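Local coordinates for protein endoglucanase CEL5A (Eubacterium cellulosolvens, PDB 4AEK) that probably binds beta-glucans such as cellulose, as a family 65 carbohydrate-binding module of a cellulose-degrading enzyme, at residues A[56-61]-A[73-78]. Numbering follows the deposited sequence.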
# COMPACT_ATOMS: atom_id res chain seq x y z
N ILE A 56 8.96 -3.07 -3.54
CA ILE A 56 7.88 -2.37 -2.88
C ILE A 56 6.72 -3.31 -2.69
O ILE A 56 6.43 -4.13 -3.56
CB ILE A 56 7.42 -1.13 -3.70
CG1 ILE A 56 6.44 -0.26 -2.92
CG2 ILE A 56 6.77 -1.51 -5.02
CD1 ILE A 56 6.33 1.15 -3.49
N VAL A 57 5.96 -3.08 -1.62
CA VAL A 57 4.80 -3.96 -1.29
C VAL A 57 3.72 -2.94 -0.81
O VAL A 57 4.05 -1.88 -0.22
CB VAL A 57 5.41 -5.00 -0.31
CG1 VAL A 57 5.00 -4.92 1.14
CG2 VAL A 57 5.71 -6.36 -0.92
N LEU A 58 2.49 -3.26 -1.12
CA LEU A 58 1.31 -2.69 -0.58
C LEU A 58 0.65 -3.64 0.41
O LEU A 58 0.48 -4.83 0.10
CB LEU A 58 0.35 -2.32 -1.70
CG LEU A 58 -0.98 -1.65 -1.38
CD1 LEU A 58 -0.70 -0.30 -0.79
CD2 LEU A 58 -1.86 -1.52 -2.62
N ILE A 59 0.30 -3.15 1.60
CA ILE A 59 -0.38 -3.93 2.63
C ILE A 59 -1.78 -3.40 2.88
O ILE A 59 -1.92 -2.22 3.23
CB ILE A 59 0.33 -3.84 4.00
CG1 ILE A 59 1.86 -4.10 3.97
CG2 ILE A 59 -0.36 -4.74 4.97
CD1 ILE A 59 2.23 -5.14 3.04
N PHE A 60 -2.81 -4.22 2.73
CA PHE A 60 -4.13 -4.01 3.29
C PHE A 60 -4.24 -4.93 4.46
O PHE A 60 -4.04 -6.14 4.33
CB PHE A 60 -5.23 -4.26 2.24
CG PHE A 60 -5.58 -3.05 1.40
CD1 PHE A 60 -4.58 -2.26 0.87
CD2 PHE A 60 -6.86 -2.73 1.11
CE1 PHE A 60 -4.87 -1.15 0.12
CE2 PHE A 60 -7.16 -1.62 0.34
CZ PHE A 60 -6.16 -0.85 -0.17
N ALA A 61 -4.48 -4.37 5.63
CA ALA A 61 -4.56 -5.15 6.83
C ALA A 61 -5.80 -4.85 7.64
O ALA A 61 -6.35 -3.74 7.62
CB ALA A 61 -3.33 -5.00 7.72
N ALA A 73 -2.77 -8.50 3.99
CA ALA A 73 -2.80 -8.65 2.54
C ALA A 73 -1.66 -7.83 1.92
O ALA A 73 -1.85 -6.75 1.32
CB ALA A 73 -4.11 -8.21 1.98
N GLN A 74 -0.49 -8.40 2.03
CA GLN A 74 0.69 -7.92 1.42
C GLN A 74 0.77 -8.34 0.00
O GLN A 74 0.81 -9.55 -0.28
CB GLN A 74 1.85 -8.51 2.16
CG GLN A 74 3.17 -8.03 1.67
CD GLN A 74 4.25 -8.52 2.58
OE1 GLN A 74 4.15 -8.38 3.82
NE2 GLN A 74 5.30 -9.10 1.98
N ILE A 75 0.85 -7.37 -0.91
CA ILE A 75 0.94 -7.69 -2.31
C ILE A 75 2.08 -7.01 -2.96
O ILE A 75 2.45 -5.89 -2.58
CB ILE A 75 -0.32 -7.38 -3.09
CG1 ILE A 75 -0.78 -5.95 -2.87
CG2 ILE A 75 -1.38 -8.38 -2.68
CD1 ILE A 75 -1.94 -5.56 -3.78
N SER A 76 2.70 -7.76 -3.87
CA SER A 76 3.68 -7.21 -4.76
C SER A 76 2.85 -6.50 -5.81
O SER A 76 1.64 -6.76 -5.92
CB SER A 76 4.57 -8.35 -5.34
OG SER A 76 3.66 -9.41 -5.61
N PRO A 77 3.48 -5.58 -6.56
CA PRO A 77 2.81 -4.93 -7.67
C PRO A 77 2.17 -5.92 -8.61
O PRO A 77 2.72 -6.99 -8.97
CB PRO A 77 3.94 -4.20 -8.40
CG PRO A 77 4.96 -3.96 -7.33
CD PRO A 77 4.83 -5.08 -6.34
N TYR A 78 1.00 -5.55 -9.04
CA TYR A 78 0.42 -6.21 -10.16
C TYR A 78 1.43 -6.23 -11.27
O TYR A 78 1.67 -7.29 -11.87
CB TYR A 78 -0.89 -5.55 -10.53
CG TYR A 78 -1.69 -6.31 -11.55
CD1 TYR A 78 -1.83 -7.68 -11.48
CD2 TYR A 78 -2.25 -5.64 -12.63
CE1 TYR A 78 -2.57 -8.40 -12.46
CE2 TYR A 78 -3.01 -6.30 -13.60
CZ TYR A 78 -3.15 -7.67 -13.53
OH TYR A 78 -3.88 -8.32 -14.53
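Strands 56-61 and 73-75 form an antiparallel beta hairpin at one border of a four-stranded sheet in the family 65 carbohydrate-binding module, with 56-61 in the interior and bonded along its other side to strand 106-111. Two hydrogen-bonded pairs, L58 with I75 and F60 with A73, flank the non-hydrogen-bonded pair of I59 and Q74. In each bonded pair both N-H groups are used, I75 N reaching L58 O at 2.8 Å and A73 N reaching F60 O at 2.7 Å.

Side chains alternate between the faces. L58, F60, A73 and I75 turn inward, where apolar bulk suits the core: F60 packs edge-to-face on F101, I75 leans on helix 89-96, and small A73 fits beside F60, CB to CB 4.1 Å. On the other face, Q74 CG lies 3.3 Å from I59 CD1. With chi1 at -177° the Q74 chain runs out between its neighbours, and Q74 CG also meets V57 CG1 at 3.6 Å. Glutamine suits this partly exposed place: its methylenes cover I59 and V57, while W72 NE1 donates to Q74 OE1 beyond. Past the strand, P77, which has no N-H to offer a neighbour, rests its ring carbon CD 3.3 Å from I56 O.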